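Local coordinates for protein endoglucanase (Clostridium thermocellum, PDB 2YIK) that probably hydrolyses cellulose as a family 9 glycoside hydrolase, its catalytic domain carrying bound calcium and zinc ions, at residues V177-H182 with G206-K211; P312-C317 with A393-A398. All coordinates share one frame; numbering follows the deposited sequence.

In the fold
Both interactions are mostly buried in the family 9 catalytic domain but lie on opposite sides of the chain's centre, with their own centres 29 Å apart and no touch between them. Interaction 1 lies farther out, about 20 Å from the chain's centre, and pairs two strands of the small sheet; direct backbone hydrogen bonds set its register, and side chains pack on the sheet's two faces. Interaction 2, about 12 Å from that centre, sets a loop without regular structure against helix 392-408. It has no direct hydrogen bond: aliphatic and ring contacts carry it, two waters bridge polar atoms, and exposed Trp314 marks its surface end. The two share no helix or strand.

Interaction 1: residues V177-H182 with G206-K211; sequences VVAFCH and GWFITK
Phe180 with Ile209 and Cys181 with Phe208 form an antiparallel pairing between strands 177-184 and 206-209, buried in the domain's small sheet. Phe180 and Ile209 are a hydrogen-bonded pair: Phe180 N donates to Ile209 O at 3.0 Å, in the carbonyl plane, and Ile209 N returns to Phe180 O at 2.8 Å, tilted 26° from the Phe180 carbonyl plane. Farther along, His182 N reaches Trp207 O at 2.9 Å. Val178 and Ala179 both face Phe170 of the neighbouring strand, a classic beta bulge; a water links Val178 O to Lys211 N. Cys181 and Phe208 are the non-hydrogen-bonded pair. Cys181 CB makes a CH-pi contact over one face of the Phe208 ring, 3.8 Å from its centroid, and Cys181 SG stands over the same face, 4.3 Å from that centroid and 16° off the normal, a sulfur-aromatic contact. Phe208 CG, anti to its carbonyl carbon (chi1 -62°), sets the ring for this. On the other face of the sheet, under helix 216-233, Ile209 CD1 meets Phe180 CD2 at 3.8 Å, at the ring's edge. Ile209 CD1 also comes obliquely against the His182 ring, 3.1 Å from ND1, the side chains crossing at about a right angle; His182 CE1 lies against Trp207 CB.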
loop_
_atom_site.group_PDB
_atom_site.type_symbol
_atom_site.label_atom_id
_atom_site.label_comp_id
_atom_site.label_asym_id
_atom_site.label_seq_id
_atom_site.Cartn_x
_atom_site.Cartn_y
_atom_site.Cartn_z
ATOM N N VAL A 177 20.289 10.473 -4.820
ATOM C CA VAL A 177 19.172 10.330 -5.750
ATOM C C VAL A 177 19.145 11.518 -6.709
ATOM O O VAL A 177 19.171 12.674 -6.290
ATOM C CB VAL A 177 17.811 10.263 -5.012
ATOM C CG1 VAL A 177 16.677 10.255 -6.028
ATOM C CG2 VAL A 177 17.747 9.016 -4.137
ATOM N N VAL A 178 19.093 11.217 -7.999
ATOM C CA VAL A 178 19.064 12.236 -9.033
ATOM C C VAL A 178 17.635 12.403 -9.567
ATOM O O VAL A 178 17.183 13.516 -9.840
ATOM C CB VAL A 178 20.033 11.849 -10.182
ATOM C CG1 VAL A 178 19.791 12.721 -11.398
ATOM C CG2 VAL A 178 21.479 11.993 -9.703
ATOM N N ALA A 179 16.930 11.287 -9.704
ATOM C CA ALA A 179 15.553 11.297 -10.177
ATOM C C ALA A 179 14.851 10.010 -9.744
ATOM O O ALA A 179 15.487 8.964 -9.562
ATOM C CB ALA A 179 15.514 11.428 -11.697
ATOM N N PHE A 180 13.538 10.097 -9.564
ATOM C CA PHE A 180 12.745 8.942 -9.183
ATOM C C PHE A 180 11.503 8.879 -10.055
ATOM O O PHE A 180 10.695 9.811 -10.064
ATOM C CB PHE A 180 12.323 9.022 -7.713
ATOM C CG PHE A 180 11.367 7.931 -7.294
ATOM C CD1 PHE A 180 11.792 6.605 -7.207
ATOM C CD2 PHE A 180 10.028 8.221 -7.042
ATOM C CE1 PHE A 180 10.898 5.587 -6.861
ATOM C CE2 PHE A 180 9.124 7.206 -6.695
ATOM C CZ PHE A 180 9.558 5.891 -6.612
ATOM N N CYS A 181 11.353 7.797 -10.807
ATOM C CA CYS A 181 10.168 7.655 -11.637
ATOM C C CYS A 181 9.063 7.140 -10.731
ATOM O O CYS A 181 9.119 6.012 -10.241
ATOM C CB CYS A 181 10.385 6.667 -12.782
ATOM S SG CYS A 181 8.878 6.424 -13.779
ATOM N N HIS A 182 8.055 7.976 -10.522
ATOM C CA HIS A 182 6.945 7.630 -9.648
ATOM C C HIS A 182 5.678 7.199 -10.378
ATOM O O HIS A 182 4.749 6.701 -9.753
ATOM C CB HIS A 182 6.602 8.826 -8.758
ATOM C CG HIS A 182 6.043 9.991 -9.508
ATOM N ND1 HIS A 182 6.837 10.953 -10.107
ATOM C CD2 HIS A 182 4.766 10.342 -9.785
ATOM C CE1 HIS A 182 6.071 11.839 -10.713
ATOM N NE2 HIS A 182 4.807 11.492 -10.533
ATOM N N GLY A 206 6.584 8.437 -18.638
ATOM C CA GLY A 206 7.250 8.187 -17.377
ATOM C C GLY A 206 7.329 9.527 -16.664
ATOM O O GLY A 206 7.809 10.503 -17.238
ATOM N N TRP A 207 6.843 9.600 -15.430
ATOM C CA TRP A 207 6.883 10.858 -14.694
ATOM C C TRP A 207 7.933 10.718 -13.594
ATOM O O TRP A 207 7.961 9.727 -12.853
ATOM C CB TRP A 207 5.490 11.195 -14.134
ATOM C CG TRP A 207 4.367 11.045 -15.162
ATOM C CD1 TRP A 207 3.871 9.876 -15.664
ATOM C CD2 TRP A 207 3.603 12.097 -15.782
ATOM N NE1 TRP A 207 2.848 10.127 -16.548
ATOM C CE2 TRP A 207 2.662 11.479 -16.640
ATOM C CE3 TRP A 207 3.622 13.493 -15.696
ATOM C CZ2 TRP A 207 1.745 12.216 -17.406
ATOM C CZ3 TRP A 207 2.706 14.227 -16.460
ATOM C CH2 TRP A 207 1.782 13.582 -17.302
ATOM N N PHE A 208 8.803 11.720 -13.504
ATOM C CA PHE A 208 9.915 11.691 -12.565
ATOM C C PHE A 208 9.968 12.836 -11.576
ATOM O O PHE A 208 9.641 13.970 -11.918
ATOM C CB PHE A 208 11.248 11.706 -13.334
ATOM C CG PHE A 208 11.460 10.524 -14.242
ATOM C CD1 PHE A 208 10.662 10.330 -15.365
ATOM C CD2 PHE A 208 12.477 9.608 -13.980
ATOM C CE1 PHE A 208 10.868 9.243 -16.208
ATOM C CE2 PHE A 208 12.688 8.519 -14.818
ATOM C CZ PHE A 208 11.885 8.337 -15.933
ATOM N N ILE A 209 10.389 12.535 -10.347
ATOM C CA ILE A 209 10.569 13.575 -9.340
ATOM C C ILE A 209 12.050 13.925 -9.444
ATOM O O ILE A 209 12.913 13.049 -9.556
ATOM C CB ILE A 209 10.261 13.111 -7.894
ATOM C CG1 ILE A 209 8.752 12.994 -7.698
ATOM C CG2 ILE A 209 10.792 14.136 -6.886
ATOM C CD1 ILE A 209 8.290 11.588 -7.487
ATOM N N THR A 210 12.319 15.218 -9.388
ATOM C CA THR A 210 13.647 15.778 -9.530
ATOM C C THR A 210 13.827 16.819 -8.419
ATOM O O THR A 210 12.852 17.205 -7.778
ATOM C CB THR A 210 13.705 16.406 -10.949
ATOM O OG1 THR A 210 14.359 15.505 -11.847
ATOM C CG2 THR A 210 14.353 17.737 -10.941
ATOM N N LYS A 211 15.054 17.274 -8.182
ATOM C CA LYS A 211 15.270 18.276 -7.145
ATOM C C LYS A 211 14.672 19.622 -7.575
ATOM O O LYS A 211 14.570 20.550 -6.773
ATOM C CB LYS A 211 16.764 18.457 -6.874
ATOM C CG LYS A 211 17.495 19.314 -7.908
ATOM C CD LYS A 211 19.005 19.212 -7.747
ATOM C CE LYS A 211 19.461 19.696 -6.381
ATOM N NZ LYS A 211 19.645 21.185 -6.351
HETATM O O HOH W 1 17.506 15.864 -8.761
#

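Interaction 2: residues P312-C317 with A393-A398; sequences PGWIHC and ARYNTA
In Ile315, CG1 stands anti to the backbone N (chi1 -173°), which leaves CG2 between that nitrogen and the carbonyl carbon; in Tyr395, CG lies beside the backbone N (chi1 -66°). The two branches of Ile315 therefore serve different helix residues. CG2 lies 3.9 Å from Tyr395 CB, the side chains crossing obliquely, whereas CG1 meets Ala398 CB at 4.0 Å. One turn of helix thus gives the loop two adjoining apolar contacts, and Ala398 is close enough for its CB to come within 3.2 Å of His316 O. The same carbonyl accepts a hydrogen bond from a water that also donates to Arg394 O, so it is satisfied without a direct bond to the helix. Farther out along Tyr395, Cys317 CB reaches CE1 at 4.0 Å, near the plane of the ring at its edge. The indole of Trp314 is turned 76° against the phenol ring. Between them a second water accepts from Trp314 NE1 at 3.1 Å and hydrogen-bonds Tyr395 OH at 2.8 Å, joining the polar ends of the two rings. One face of Tyr395 is covered by its helix neighbour: Arg394 NE sits 3.6 Å above the ring's centre, and the guanidinium is held there by Gly391 O and Trp390 O. Ile315 and Tyr395 also touch Trp372 of helix 363-373. His316 directs its ring to Tyr129, Trp136 and Trp284, with NE2 bonded to Thr133 OG1. The loop between helices 296-305 and 322-336 is therefore wedged among several helices, an inter-helix connection set against a helix of the (alpha/alpha)6 barrel that family 9 catalytic domains adopt.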
loop_
_atom_site.group_PDB
_atom_site.type_symbol
_atom_site.label_atom_id
_atom_site.label_comp_id
_atom_site.label_asym_id
_atom_site.label_seq_id
_atom_site.Cartn_x
_atom_site.Cartn_y
_atom_site.Cartn_z
ATOM N N PRO A 312 -6.491 10.013 15.249
ATOM C CA PRO A 312 -7.920 9.719 15.477
ATOM C C PRO A 312 -8.927 10.209 14.451
ATOM O O PRO A 312 -10.060 9.713 14.389
ATOM C CB PRO A 312 -8.199 10.346 16.848
ATOM C CG PRO A 312 -6.841 10.650 17.425
ATOM C CD PRO A 312 -5.988 10.979 16.241
ATOM N N GLY A 313 -8.478 11.169 13.651
ATOM C CA GLY A 313 -9.310 11.801 12.649
ATOM C C GLY A 313 -9.870 10.995 11.517
ATOM O O GLY A 313 -11.090 10.875 11.384
ATOM N N TRP A 314 -8.956 10.449 10.727
ATOM C CA TRP A 314 -9.236 9.647 9.541
ATOM C C TRP A 314 -8.817 8.194 9.841
ATOM O O TRP A 314 -8.815 7.799 11.021
ATOM C CB TRP A 314 -8.399 10.272 8.389
ATOM C CG TRP A 314 -9.023 10.115 7.047
ATOM C CD1 TRP A 314 -8.488 9.478 5.970
ATOM C CD2 TRP A 314 -10.325 10.562 6.642
ATOM N NE1 TRP A 314 -9.369 9.495 4.915
ATOM C CE2 TRP A 314 -10.505 10.158 5.300
ATOM C CE3 TRP A 314 -11.351 11.272 7.283
ATOM C CZ2 TRP A 314 -11.674 10.425 4.590
ATOM C CZ3 TRP A 314 -12.521 11.540 6.570
ATOM C CH2 TRP A 314 -12.668 11.122 5.238
ATOM N N ILE A 315 -8.457 7.385 8.835
ATOM C CA ILE A 315 -7.892 6.069 9.109
ATOM C C ILE A 315 -6.705 5.860 8.123
ATOM O O ILE A 315 -6.480 6.699 7.243
ATOM C CB ILE A 315 -8.995 4.869 9.242
ATOM C CG1 ILE A 315 -8.265 3.605 9.712
ATOM C CG2 ILE A 315 -9.835 4.740 8.022
ATOM C CD1 ILE A 315 -8.886 3.167 11.027
ATOM N N HIS A 316 -5.903 4.821 8.317
ATOM C CA HIS A 316 -4.747 4.616 7.465
ATOM C C HIS A 316 -5.181 4.430 5.993
ATOM O O HIS A 316 -6.016 3.583 5.716
ATOM C CB HIS A 316 -3.982 3.399 8.017
ATOM C CG HIS A 316 -2.662 3.150 7.375
ATOM N ND1 HIS A 316 -1.521 3.858 7.678
ATOM C CD2 HIS A 316 -2.270 2.193 6.475
ATOM C CE1 HIS A 316 -0.490 3.361 7.016
ATOM N NE2 HIS A 316 -0.931 2.349 6.283
ATOM N N CYS A 317 -4.628 5.208 5.057
ATOM C CA CYS A 317 -4.978 5.071 3.630
ATOM C C CYS A 317 -3.928 5.765 2.763
ATOM O O CYS A 317 -3.122 6.536 3.279
ATOM C CB CYS A 317 -6.357 5.672 3.342
ATOM S SG CYS A 317 -6.481 7.431 3.695
ATOM N N ALA A 393 -14.728 -0.511 2.214
ATOM C CA ALA A 393 -14.045 -1.732 2.662
ATOM C C ALA A 393 -12.555 -1.481 2.891
ATOM O O ALA A 393 -11.939 -2.051 3.791
ATOM C CB ALA A 393 -14.232 -2.844 1.640
ATOM N N ARG A 394 -11.989 -0.627 2.052
ATOM C CA ARG A 394 -10.587 -0.270 2.140
ATOM C C ARG A 394 -10.311 0.451 3.462
ATOM O O ARG A 394 -9.285 0.219 4.105
ATOM C CB ARG A 394 -10.226 0.591 0.924
ATOM C CG ARG A 394 -8.955 1.400 1.026
ATOM C CD ARG A 394 -9.282 2.820 1.433
ATOM N NE ARG A 394 -10.306 3.403 0.574
ATOM C CZ ARG A 394 -10.095 4.371 -0.312
ATOM N NH1 ARG A 394 -8.883 4.884 -0.478
ATOM N NH2 ARG A 394 -11.111 4.851 -1.012
ATOM N N TYR A 395 -11.239 1.310 3.878
ATOM C CA TYR A 395 -11.098 2.040 5.138
ATOM C C TYR A 395 -11.356 1.120 6.324
ATOM O O TYR A 395 -10.629 1.142 7.318
ATOM C CB TYR A 395 -12.092 3.198 5.205
ATOM C CG TYR A 395 -11.853 4.282 4.191
ATOM C CD1 TYR A 395 -10.603 4.877 4.072
ATOM C CD2 TYR A 395 -12.895 4.767 3.399
ATOM C CE1 TYR A 395 -10.390 5.936 3.194
ATOM C CE2 TYR A 395 -12.692 5.831 2.514
ATOM C CZ TYR A 395 -11.436 6.409 2.425
ATOM O OH TYR A 395 -11.216 7.474 1.584
ATOM N N ASN A 396 -12.412 0.319 6.207
ATOM C CA ASN A 396 -12.787 -0.601 7.266
ATOM C C ASN A 396 -11.670 -1.591 7.594
ATOM O O ASN A 396 -11.331 -1.776 8.759
ATOM C CB ASN A 396 -14.061 -1.359 6.878
ATOM C CG ASN A 396 -14.583 -2.239 8.006
ATOM O OD1 ASN A 396 -14.046 -3.309 8.276
ATOM N ND2 ASN A 396 -15.629 -1.779 8.674
ATOM N N THR A 397 -11.101 -2.228 6.575
ATOM C CA THR A 397 -10.032 -3.190 6.814
ATOM C C THR A 397 -8.761 -2.527 7.360
ATOM O O THR A 397 -7.983 -3.173 8.060
ATOM C CB THR A 397 -9.715 -4.026 5.541
ATOM O OG1 THR A 397 -9.438 -3.165 4.430
ATOM C CG2 THR A 397 -10.898 -4.929 5.212
ATOM N N ALA A 398 -8.570 -1.242 7.059
ATOM C CA ALA A 398 -7.415 -0.507 7.573
ATOM C C ALA A 398 -7.610 -0.342 9.077
ATOM O O ALA A 398 -6.660 -0.445 9.854
ATOM C CB ALA A 398 -7.307 0.850 6.909
HETATM O O HOH W 2 -8.990 9.159 1.814
HETATM O O HOH W 3 -7.167 2.379 3.559
#